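PDB 3LEW: SusD-like carbohydrate binding protein from Bacteroides vulgatus, which probably binds carbohydrates at the cell outer membrane for nutrient uptake. Local coordinates for residues Met48-Val60 with Arg399-Ile412. Sequence-based numbering, arbitrary orientation. Where two conformers were deposited one is given.
Sequences MLRANDAMGSDVV and RKELWGEGFSLIDI
With CG beside the backbone N (chi1 -71°) and a bend at chi3, Arg399 lays its guanidinium against Asp58. The aspartate likewise keeps CG beside its own backbone N (chi1 -55°), which turns both carboxylate oxygens to the arginine. In this SusD-like fold the pair ties the end of helix 387-401 to the loop between helix 46-54 and strand 59-61, joining two parts of the chain far apart in sequence. The grip is a side-on, two-pronged salt bridge, with carboxylate and guanidinium planes only 8° apart. Arg399 NH2 meets Asp58 OD1 at 2.9 Å. Its NE meets OD2 of the same aspartate, each oxygen using its syn lone pair. An alanine in place of Arg399 would remove both prongs and is likely to leave the buried Asp58 carboxylate without its charged mate and freer to turn. A water donates to both Asp58 OD2 and the Arg399 carbonyl O.

Further along, the type II turn Leu402-Glu405 and the start of helix 408-414 pack against helix 46-54. Asp53 OD1 receives Ser408 N, nearly along its C-O bond, at 3.2 Å. Arg50 NH2 reaches Gly404 O (2.8 Å) by a bent bond tilted out of the guanidinium plane, and a water bridges Arg50 NE to that oxygen; NH1 binds Gln270. Asn52 donates ND2 to Gly406 O in its amide plane, and its OD1 is satisfied by Tyr470. Gly406 CA makes a CA-H...O contact with Leu49 O at 3.3 Å, where a side chain would strike Leu49 CD2. On the apolar side, Met55 CE rests on Leu409 CD2. Val59 CG2 touches the indole of Trp403, whose NE1 donates almost straight to Asp58 O, 3.0 Å away and within the ring plane, reaching the oxygen from above the carbonyl plane and not on a lone pair.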
loop_
_atom_site.group_PDB
_atom_site.type_symbol
_atom_site.label_atom_id
_atom_site.label_comp_id
_atom_site.label_asym_id
_atom_site.label_seq_id
_atom_site.Cartn_x
_atom_site.Cartn_y
_atom_site.Cartn_z
HETATM N N MSE A 48 -2.792 7.412 -0.180
HETATM C CA MSE A 48 -3.480 6.370 0.570
HETATM C C MSE A 48 -2.496 5.353 1.190
HETATM O O MSE A 48 -2.676 4.943 2.337
HETATM C CB MSE A 48 -4.518 5.680 -0.308
HETATM C CG MSE A 48 -5.783 6.568 -0.527
HETATM SE SE MSE A 48 -5.640 7.614 -2.130
HETATM C CE MSE A 48 -5.929 6.371 -3.320
ATOM N N LEU A 49 -1.418 5.025 0.477
ATOM C CA LEU A 49 -0.392 4.115 1.027
ATOM C C LEU A 49 0.226 4.741 2.275
ATOM O O LEU A 49 0.455 4.078 3.302
ATOM C CB LEU A 49 0.685 3.854 -0.010
ATOM C CG LEU A 49 0.170 3.183 -1.299
ATOM C CD1 LEU A 49 1.382 2.906 -2.202
ATOM C CD2 LEU A 49 -0.572 1.869 -1.047
ATOM N N ARG A 50 0.463 6.067 2.222
ATOM C CA ARG A 50 1.028 6.747 3.376
ATOM C C ARG A 50 0.042 6.781 4.550
ATOM O O ARG A 50 0.422 6.496 5.698
ATOM C CB ARG A 50 1.511 8.189 2.993
ATOM C CG ARG A 50 2.985 8.323 2.601
ATOM C CD ARG A 50 3.370 7.673 1.259
ATOM N NE ARG A 50 3.615 6.229 1.394
ATOM C CZ ARG A 50 3.892 5.416 0.385
ATOM N NH1 ARG A 50 3.888 5.846 -0.889
ATOM N NH2 ARG A 50 4.166 4.140 0.636
ATOM N N ALA A 51 -1.220 7.105 4.281
ATOM C CA ALA A 51 -2.264 7.046 5.291
ATOM C C ALA A 51 -2.293 5.682 5.958
ATOM O O ALA A 51 -2.375 5.593 7.190
ATOM C CB ALA A 51 -3.671 7.383 4.683
ATOM N N ASN A 52 -2.204 4.635 5.145
ATOM C CA ASN A 52 -2.269 3.262 5.618
ATOM C C ASN A 52 -1.203 2.925 6.653
ATOM O O ASN A 52 -1.465 2.192 7.584
ATOM C CB ASN A 52 -2.218 2.238 4.476
ATOM C CG ASN A 52 -3.473 2.289 3.566
ATOM O OD1 ASN A 52 -4.461 2.996 3.887
ATOM N ND2 ASN A 52 -3.376 1.655 2.380
ATOM N N ASP A 53 -0.002 3.435 6.463
ATOM C CA ASP A 53 1.061 3.223 7.423
ATOM C C ASP A 53 0.970 4.126 8.623
ATOM O O ASP A 53 1.309 3.701 9.726
ATOM C CB ASP A 53 2.438 3.346 6.717
ATOM C CG ASP A 53 2.692 2.189 5.766
ATOM O OD1 ASP A 53 2.259 1.032 6.054
ATOM O OD2 ASP A 53 3.343 2.415 4.732
ATOM N N ALA A 54 0.529 5.381 8.446
ATOM C CA ALA A 54 0.307 6.269 9.569
ATOM C C ALA A 54 -0.743 5.686 10.517
ATOM O O ALA A 54 -0.698 5.900 11.723
ATOM C CB ALA A 54 -0.123 7.703 9.077
HETATM N N MSE A 55 -1.654 4.896 9.975
HETATM C CA MSE A 55 -2.717 4.291 10.780
HETATM C C MSE A 55 -2.360 2.869 11.325
HETATM O O MSE A 55 -3.252 2.067 11.619
HETATM C CB MSE A 55 -3.956 4.309 9.889
HETATM C CG MSE A 55 -4.461 5.749 9.650
HETATM SE SE MSE A 55 -5.812 5.855 8.320
HETATM C CE MSE A 55 -7.304 4.993 9.221
ATOM N N GLY A 56 -1.061 2.618 11.537
ATOM C CA GLY A 56 -0.587 1.345 11.978
ATOM C C GLY A 56 0.159 1.443 13.306
ATOM O O GLY A 56 0.087 2.467 14.029
ATOM N N SER A 57 0.867 0.376 13.624
ATOM C CA SER A 57 1.552 0.261 14.895
ATOM C C SER A 57 2.974 0.728 14.843
ATOM O O SER A 57 3.602 0.808 15.902
ATOM C CB SER A 57 1.531 -1.216 15.352
ATOM O OG SER A 57 0.177 -1.646 15.569
ATOM N N ASP A 58 3.518 0.932 13.641
ATOM C CA ASP A 58 4.984 1.052 13.504
ATOM C C ASP A 58 5.536 2.411 13.106
ATOM O O ASP A 58 6.797 2.585 12.960
ATOM C CB ASP A 58 5.480 -0.007 12.535
ATOM C CG ASP A 58 5.047 -1.401 12.952
ATOM O OD1 ASP A 58 5.164 -1.664 14.174
ATOM O OD2 ASP A 58 4.524 -2.154 12.083
ATOM N N VAL A 59 4.644 3.371 12.937
ATOM C CA VAL A 59 5.002 4.704 12.427
ATOM C C VAL A 59 4.527 5.751 13.417
ATOM O O VAL A 59 3.395 5.673 13.898
ATOM C CB VAL A 59 4.366 4.934 11.020
ATOM C CG1 VAL A 59 4.520 6.395 10.524
ATOM C CG2 VAL A 59 4.960 3.925 10.000
ATOM N N VAL A 60 5.423 6.685 13.746
ATOM C CA VAL A 60 5.170 7.873 14.541
ATOM C C VAL A 60 5.266 9.105 13.632
ATOM O O VAL A 60 6.343 9.322 13.034
ATOM C CB VAL A 60 6.287 8.019 15.632
ATOM C CG1 VAL A 60 6.069 9.244 16.500
ATOM C CG2 VAL A 60 6.418 6.737 16.503
ATOM N N ARG A 399 5.293 -6.606 8.578
ATOM C CA ARG A 399 5.527 -5.292 9.170
ATOM C C ARG A 399 6.991 -4.905 9.046
ATOM O O ARG A 399 7.297 -3.734 8.797
ATOM C CB ARG A 399 5.102 -5.300 10.647
ATOM C CG ARG A 399 3.547 -5.372 10.782
ATOM C CD ARG A 399 3.167 -5.732 12.190
ATOM N NE ARG A 399 3.675 -4.769 13.155
ATOM C CZ ARG A 399 3.675 -4.982 14.474
ATOM N NH1 ARG A 399 3.200 -6.119 14.977
ATOM N NH2 ARG A 399 4.136 -4.072 15.310
ATOM N N LYS A 400 7.856 -5.881 9.208
ATOM C CA LYS A 400 9.308 -5.642 9.193
ATOM C C LYS A 400 9.796 -5.353 7.771
ATOM O O LYS A 400 10.529 -4.403 7.557
ATOM C CB LYS A 400 10.047 -6.832 9.771
ATOM C CG LYS A 400 9.856 -7.024 11.265
ATOM C CD LYS A 400 10.312 -8.417 11.690
ATOM C CE LYS A 400 11.852 -8.615 11.512
ATOM N NZ LYS A 400 12.245 -10.061 11.684
ATOM N N GLU A 401 9.377 -6.166 6.829
ATOM C CA GLU A 401 9.867 -6.075 5.435
ATOM C C GLU A 401 9.189 -4.976 4.637
ATOM O O GLU A 401 9.816 -4.400 3.742
ATOM C CB GLU A 401 9.690 -7.433 4.736
ATOM C CG GLU A 401 10.036 -7.487 3.214
ATOM C CD GLU A 401 11.495 -7.230 2.877
ATOM O OE1 GLU A 401 12.353 -7.260 3.786
ATOM O OE2 GLU A 401 11.793 -7.012 1.676
ATOM N N LEU A 402 7.893 -4.747 4.901
ATOM C CA LEU A 402 7.059 -3.827 4.110
ATOM C C LEU A 402 6.799 -2.463 4.786
ATOM O O LEU A 402 5.921 -1.711 4.353
ATOM C CB LEU A 402 5.718 -4.485 3.737
ATOM C CG LEU A 402 5.873 -5.810 2.984
ATOM C CD1 LEU A 402 4.487 -6.511 2.830
ATOM C CD2 LEU A 402 6.553 -5.644 1.614
ATOM N N TRP A 403 7.558 -2.162 5.820
ATOM C CA TRP A 403 7.412 -0.910 6.574
ATOM C C TRP A 403 7.390 0.272 5.626
ATOM O O TRP A 403 8.267 0.422 4.769
ATOM C CB TRP A 403 8.571 -0.735 7.580
ATOM C CG TRP A 403 8.408 0.478 8.466
ATOM C CD1 TRP A 403 7.872 0.504 9.732
ATOM C CD2 TRP A 403 8.733 1.864 8.142
ATOM N NE1 TRP A 403 7.887 1.802 10.226
ATOM C CE2 TRP A 403 8.402 2.642 9.258
ATOM C CE3 TRP A 403 9.285 2.498 7.023
ATOM C CZ2 TRP A 403 8.559 4.026 9.268
ATOM C CZ3 TRP A 403 9.440 3.880 7.054
ATOM C CH2 TRP A 403 9.095 4.609 8.178
ATOM N N GLY A 404 6.390 1.124 5.762
ATOM C CA GLY A 404 6.350 2.315 4.939
ATOM C C GLY A 404 5.838 2.170 3.503
ATOM O O GLY A 404 5.694 3.176 2.815
ATOM N N GLU A 405 5.547 0.945 3.078
ATOM C CA GLU A 405 5.109 0.689 1.700
ATOM C C GLU A 405 3.597 0.604 1.501
ATOM O O GLU A 405 3.149 0.385 0.383
ATOM C CB GLU A 405 5.775 -0.589 1.188
ATOM C CG GLU A 405 7.298 -0.414 1.038
ATOM C CD GLU A 405 7.979 -1.684 0.600
ATOM O OE1 GLU A 405 7.861 -2.082 -0.607
ATOM O OE2 GLU A 405 8.654 -2.254 1.480
ATOM N N GLY A 406 2.826 0.823 2.557
ATOM C CA GLY A 406 1.387 1.006 2.439
ATOM C C GLY A 406 0.455 -0.101 2.907
ATOM O O GLY A 406 -0.707 -0.110 2.516
ATOM N N PHE A 407 0.931 -0.994 3.769
ATOM C CA PHE A 407 0.177 -2.182 4.132
ATOM C C PHE A 407 -0.311 -2.203 5.584
ATOM O O PHE A 407 -1.115 -3.075 5.916
ATOM C CB PHE A 407 1.041 -3.428 3.928
ATOM C CG PHE A 407 1.474 -3.656 2.506
ATOM C CD1 PHE A 407 0.678 -4.353 1.632
ATOM C CD2 PHE A 407 2.694 -3.170 2.047
ATOM C CE1 PHE A 407 1.083 -4.551 0.314
ATOM C CE2 PHE A 407 3.121 -3.390 0.730
ATOM C CZ PHE A 407 2.309 -4.101 -0.124
ATOM N N SER A 408 0.150 -1.305 6.455
ATOM C CA SER A 408 -0.132 -1.532 7.890
ATOM C C SER A 408 -1.626 -1.606 8.204
ATOM O O SER A 408 -2.087 -2.545 8.838
ATOM C CB SER A 408 0.501 -0.479 8.807
ATOM O OG SER A 408 1.924 -0.378 8.640
ATOM N N LEU A 409 -2.399 -0.619 7.742
ATOM C CA LEU A 409 -3.859 -0.610 8.011
ATOM C C LEU A 409 -4.541 -1.752 7.293
ATOM O O LEU A 409 -5.512 -2.308 7.781
ATOM C CB LEU A 409 -4.474 0.700 7.545
ATOM C CG LEU A 409 -5.997 0.879 7.735
ATOM C CD1 LEU A 409 -6.395 0.959 9.243
ATOM C CD2 LEU A 409 -6.478 2.154 6.958
ATOM N N ILE A 410 -4.054 -2.085 6.093
ATOM C CA ILE A 410 -4.696 -3.137 5.283
ATOM C C ILE A 410 -4.617 -4.476 5.988
ATOM O O ILE A 410 -5.586 -5.214 6.072
ATOM C CB ILE A 410 -3.990 -3.270 3.890
ATOM C CG1 ILE A 410 -4.064 -1.929 3.122
ATOM C CG2 ILE A 410 -4.509 -4.509 3.139
ATOM C CD1 ILE A 410 -5.441 -1.337 2.956
ATOM N N ASP A 411 -3.496 -4.711 6.642
ATOM C CA ASP A 411 -3.301 -5.919 7.450
ATOM C C ASP A 411 -4.115 -5.905 8.728
ATOM O O ASP A 411 -4.696 -6.918 9.084
ATOM C CB ASP A 411 -1.841 -6.125 7.780
ATOM C CG ASP A 411 -1.026 -6.603 6.583
ATOM O OD1 ASP A 411 -1.576 -6.996 5.506
ATOM O OD2 ASP A 411 0.222 -6.579 6.709
ATOM N N ILE A 412 -4.175 -4.752 9.410
ATOM C CA ILE A 412 -4.997 -4.585 10.622
ATOM C C ILE A 412 -6.475 -4.936 10.331
ATOM O O ILE A 412 -7.144 -5.678 11.084
ATOM C CB ILE A 412 -4.825 -3.145 11.178
ATOM C CG1 ILE A 412 -3.460 -3.085 11.901
ATOM C CG2 ILE A 412 -5.969 -2.744 12.169
ATOM C CD1 ILE A 412 -2.950 -1.686 12.224
HETATM O O HOH W 1 3.994 4.963 3.976
HETATM O O HOH W 2 3.422 -1.298 5.364
HETATM O O HOH W 3 2.587 1.380 10.906
HETATM O O HOH W 4 5.251 -1.834 9.443
#